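PDB 2XTS: sulfite dehydrogenase from Paracoccus pantotrophus, which probably oxidises protein-bound sulfane sulfur at a molybdenum-molybdopterin centre and passes the electrons on to heme c, as part of the Sox sulfur-oxidation system. Local coordinates for residues Ser336-Gln341 / Trp376-Asp381; Thr269-Gln274 / Leu284-Leu289. One frame throughout, in Å; residues are numbered along the deposited sequence.

Contact 1: Ser336-Gln341 / Trp376-Asp381; sequences SEMLLQ and WWVKAD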
# COMPACT_ATOMS: atom_id res chain seq x y z
N SER A 336 29.67 21.81 -0.03
CA SER A 336 30.72 21.26 0.84
C SER A 336 30.46 19.80 1.17
O SER A 336 29.33 19.31 1.16
CB SER A 336 30.80 22.02 2.15
OG SER A 336 30.93 23.40 1.97
N GLU A 337 31.53 19.09 1.49
CA GLU A 337 31.39 17.74 1.96
C GLU A 337 30.57 17.72 3.24
O GLU A 337 30.63 18.63 4.03
CB GLU A 337 32.77 17.14 2.21
CG GLU A 337 33.59 16.88 0.97
CD GLU A 337 34.88 16.12 1.26
OE1 GLU A 337 35.02 15.51 2.34
OE2 GLU A 337 35.79 16.16 0.40
N MET A 338 29.79 16.65 3.44
CA MET A 338 29.01 16.49 4.65
C MET A 338 29.17 15.08 5.17
O MET A 338 29.50 14.16 4.41
CB MET A 338 27.52 16.79 4.43
CG MET A 338 27.22 18.19 3.91
SD MET A 338 25.47 18.51 3.73
CE MET A 338 25.06 17.49 2.30
N LEU A 339 28.96 14.93 6.48
CA LEU A 339 28.84 13.62 7.11
C LEU A 339 27.45 13.56 7.71
O LEU A 339 27.21 14.03 8.83
CB LEU A 339 29.93 13.41 8.15
CG LEU A 339 31.34 13.21 7.58
CD1 LEU A 339 32.36 13.39 8.71
CD2 LEU A 339 31.51 11.87 6.86
N LEU A 340 26.53 12.96 6.97
CA LEU A 340 25.13 12.95 7.38
C LEU A 340 24.87 11.83 8.36
O LEU A 340 25.30 10.69 8.13
CB LEU A 340 24.20 12.74 6.18
CG LEU A 340 24.26 13.73 5.02
CD1 LEU A 340 23.31 13.30 3.94
CD2 LEU A 340 23.96 15.14 5.51
N GLN A 341 24.11 12.13 9.41
CA GLN A 341 23.65 11.13 10.36
C GLN A 341 22.25 11.46 10.81
O GLN A 341 21.87 12.64 10.85
CB GLN A 341 24.54 11.10 11.59
CG GLN A 341 25.98 10.72 11.36
CD GLN A 341 26.78 10.65 12.64
OE1 GLN A 341 26.44 11.27 13.64
NE2 GLN A 341 27.84 9.84 12.61
N TRP A 376 26.55 8.89 6.29
CA TRP A 376 26.82 9.03 4.86
C TRP A 376 27.84 10.14 4.63
O TRP A 376 27.66 11.28 5.10
CB TRP A 376 25.58 9.43 4.04
CG TRP A 376 24.40 8.52 4.12
CD1 TRP A 376 23.12 8.94 4.32
CD2 TRP A 376 24.34 7.08 4.00
NE1 TRP A 376 22.27 7.87 4.32
CE2 TRP A 376 22.99 6.72 4.13
CE3 TRP A 376 25.28 6.08 3.76
CZ2 TRP A 376 22.57 5.40 4.08
CZ3 TRP A 376 24.86 4.77 3.69
CH2 TRP A 376 23.53 4.44 3.85
N TRP A 377 28.88 9.82 3.88
CA TRP A 377 29.82 10.84 3.41
C TRP A 377 29.34 11.38 2.07
O TRP A 377 29.35 10.67 1.08
CB TRP A 377 31.22 10.24 3.30
CG TRP A 377 32.28 11.18 2.83
CD1 TRP A 377 32.37 12.52 3.05
CD2 TRP A 377 33.46 10.81 2.12
NE1 TRP A 377 33.54 13.02 2.50
CE2 TRP A 377 34.23 11.99 1.94
CE3 TRP A 377 33.96 9.60 1.64
CZ2 TRP A 377 35.46 11.98 1.27
CZ3 TRP A 377 35.19 9.60 0.96
CH2 TRP A 377 35.91 10.78 0.79
N VAL A 378 28.91 12.64 2.08
CA VAL A 378 28.52 13.34 0.85
C VAL A 378 29.75 14.09 0.37
O VAL A 378 30.27 14.95 1.07
CB VAL A 378 27.36 14.32 1.08
CG1 VAL A 378 26.98 15.06 -0.21
CG2 VAL A 378 26.13 13.59 1.64
N LYS A 379 30.19 13.76 -0.83
CA LYS A 379 31.39 14.35 -1.42
C LYS A 379 31.03 15.58 -2.24
O LYS A 379 29.87 15.82 -2.55
CB LYS A 379 32.14 13.30 -2.26
CG LYS A 379 32.58 12.11 -1.40
CD LYS A 379 33.37 11.05 -2.15
CE LYS A 379 32.48 10.16 -2.95
NZ LYS A 379 33.26 9.03 -3.53
N ALA A 380 32.05 16.34 -2.63
CA ALA A 380 31.86 17.56 -3.40
C ALA A 380 31.21 17.37 -4.77
O ALA A 380 30.59 18.28 -5.29
CB ALA A 380 33.18 18.28 -3.55
N ASP A 381 31.33 16.17 -5.33
CA ASP A 381 30.68 15.83 -6.59
C ASP A 381 29.25 15.32 -6.43
O ASP A 381 28.63 14.97 -7.42
CB ASP A 381 31.54 14.83 -7.39
CG ASP A 381 31.75 13.49 -6.67
OD1 ASP A 381 31.20 13.30 -5.57
OD2 ASP A 381 32.49 12.64 -7.22
O HOH W 1 34.78 15.80 -1.97
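Strands 338-346 and 375-378 run antiparallel here, and the pairing has a dense side and a wet end. The dense side carries Met338, Leu340, Trp376 and Val378. Two hydrogen-bonded pairs, Met338 with Val378 and Leu340 with Trp376, hold the backbones together through four N-H...O bonds, among them Leu340 N to Trp376 O at 2.8 Å. Leu340 crosses Val378 obliquely, its CD1 meeting Val378 CG2 at 3.7 Å. Met338 runs alongside Val378 and then bends at its last torsion (chi3 -72°), bringing CE to 4.0 Å from Val378 CG1.

The other face is looser. Leu339 and Trp377 form the non-hydrogen-bonded pair between the two bonded ones, and Leu339 CD2 meets Trp377 CB at 3.9 Å. Both residues also pack against the cytochrome chain, on its Val172 and Ile174. Trp377 CG lies anti to the backbone N (chi1 -180°), and the ring's N-H points at Glu337: Trp377 NE1 donates to Glu337 OE1 at 2.9 Å. That oxygen lies in the ring plane, yet the N-H reaches it from above the carboxylate, the two planes being 66° apart. Lys379 CG sits over the centre of one ring face. Toward solvent, Glu337 OE2 accepts a hydrogen bond from a water 2.6 Å away, which in turn accepts one from Ala380 N, so the exposed carboxylate is tied to 376-381 twice, directly through Trp377 NE1 and through the water.

Strand 325-333 packs on the dense face through Ile331 and Trp333, and strand 384-389 flanks 375-378.

Contact 2: Thr269-Gln274 / Leu284-Leu289; sequences TSPSPQ and LVISGL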
# COMPACT_ATOMS: atom_id res chain seq x y z
N THR A 269 17.39 8.05 3.91
CA THR A 269 17.23 7.34 2.65
C THR A 269 17.65 8.17 1.45
O THR A 269 17.99 7.61 0.42
CB THR A 269 15.78 6.83 2.50
OG1 THR A 269 14.87 7.93 2.60
CG2 THR A 269 15.46 5.86 3.63
N SER A 270 17.64 9.49 1.60
CA SER A 270 18.23 10.34 0.59
C SER A 270 18.65 11.67 1.18
O SER A 270 17.99 12.22 2.00
CB SER A 270 17.27 10.59 -0.56
OG SER A 270 16.27 11.51 -0.18
N PRO A 271 19.85 12.13 0.78
CA PRO A 271 20.87 11.47 -0.04
C PRO A 271 21.34 10.17 0.59
O PRO A 271 21.31 10.01 1.81
CB PRO A 271 22.03 12.48 -0.07
CG PRO A 271 21.48 13.75 0.36
CD PRO A 271 20.33 13.43 1.28
N SER A 272 21.78 9.25 -0.25
CA SER A 272 22.35 7.98 0.19
C SER A 272 23.16 7.45 -1.00
O SER A 272 23.10 8.02 -2.09
CB SER A 272 21.26 7.00 0.66
OG SER A 272 20.40 6.64 -0.42
N PRO A 273 23.90 6.33 -0.83
CA PRO A 273 24.77 5.94 -1.95
C PRO A 273 24.08 5.68 -3.29
O PRO A 273 24.66 5.95 -4.33
CB PRO A 273 25.45 4.67 -1.42
CG PRO A 273 25.53 4.93 0.07
CD PRO A 273 24.22 5.61 0.41
N GLN A 274 22.86 5.15 -3.27
CA GLN A 274 22.09 4.93 -4.48
C GLN A 274 21.34 6.17 -4.94
O GLN A 274 20.65 6.10 -5.95
CB GLN A 274 21.05 3.82 -4.24
CG GLN A 274 21.62 2.43 -3.97
CD GLN A 274 20.62 1.56 -3.26
OE1 GLN A 274 20.31 1.80 -2.09
NE2 GLN A 274 20.07 0.56 -3.96
N LEU A 284 17.99 21.20 -0.87
CA LEU A 284 18.18 19.75 -0.82
C LEU A 284 17.26 19.20 0.24
O LEU A 284 17.26 19.68 1.38
CB LEU A 284 19.63 19.43 -0.45
CG LEU A 284 20.05 17.97 -0.37
CD1 LEU A 284 20.01 17.30 -1.72
CD2 LEU A 284 21.42 17.87 0.24
N VAL A 285 16.49 18.17 -0.13
CA VAL A 285 15.66 17.44 0.83
C VAL A 285 16.46 16.29 1.44
O VAL A 285 17.00 15.44 0.72
CB VAL A 285 14.40 16.88 0.15
CG1 VAL A 285 13.64 15.96 1.13
CG2 VAL A 285 13.52 18.05 -0.38
N ILE A 286 16.57 16.28 2.76
CA ILE A 286 17.03 15.11 3.49
C ILE A 286 15.78 14.36 3.95
O ILE A 286 14.94 14.93 4.64
CB ILE A 286 17.94 15.47 4.70
CG1 ILE A 286 19.18 16.22 4.16
CG2 ILE A 286 18.25 14.22 5.51
CD1 ILE A 286 20.13 16.68 5.22
N SER A 287 15.66 13.11 3.53
CA SER A 287 14.49 12.28 3.85
C SER A 287 14.96 11.01 4.53
O SER A 287 16.02 10.49 4.18
CB SER A 287 13.76 11.90 2.57
OG SER A 287 12.60 11.16 2.83
N GLY A 288 14.18 10.50 5.48
CA GLY A 288 14.51 9.20 6.01
C GLY A 288 13.42 8.57 6.83
O GLY A 288 12.31 9.10 6.97
N LEU A 289 13.78 7.41 7.38
CA LEU A 289 12.88 6.59 8.16
C LEU A 289 13.40 6.40 9.59
O LEU A 289 14.60 6.26 9.81
CB LEU A 289 12.73 5.20 7.54
CG LEU A 289 11.95 5.16 6.24
CD1 LEU A 289 12.21 3.86 5.50
CD2 LEU A 289 10.48 5.40 6.53
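A classic beta bulge marks the end of strand 265-270 in the hairpin it forms with strand 282-291: Thr269 and Ser270 both face Ser287. Thr269 comes first, its N giving Ser287 O a 2.8 Å bond on a lone pair, though bent to 136° at the hydrogen. Its OG1, between backbone N and carbonyl carbon (chi1 57°), reaches the same oxygen at best weakly and has Arg326 as a stronger partner. Ser270 N is the second backbone donor to Ser287 O, longer at 3.2 Å but straight (169° at the hydrogen) and coming from above the carbonyl plane, so two N-H groups grip one buried oxygen. In return Ser287 N donates to Ser270 O nearly along the C=O axis. Ser287 OG turns elsewhere, to Glu62 and Arg326.

A cis peptide bond leads into Pro271, whose ring packs on the partner strand: CG meets Leu284 CD2 tip to tip at 4.1 Å, while the ring crosses Ile286 obliquely, CD 4.2 Å from Ile286 CG1. Ser272 ties the departing turn back, its OG donating to Thr269 O at 2.7 Å from above the carbonyl plane. Gln274 NE2 bonds to Gln137 OE1 and to Ala193 O of the cytochrome chain.

Along the chain contact 2 closes before contact 1 opens, and their centres lie 11 Å apart. Both belong to one eight-stranded antiparallel sheet: contact 2 joins edge strand 265-270 to 282-291, contact 1 joins 338-346 to 375-378. Although three strands separate them in sheet order, the short distance implies that the sheet folds back on itself, bringing 338-346 and 375-378 against the loop after strand 265-270. Trp376 spans the join, its CD1 3.3 Å from Pro271 O and its CZ3 3.4 Å from Pro273 CD, while its NE1 bonds to Ile268 O. Both contacts reach the cytochrome chain, and Val285 and Ser287 touch the second copy of this protein, consistent with a dimerisation domain.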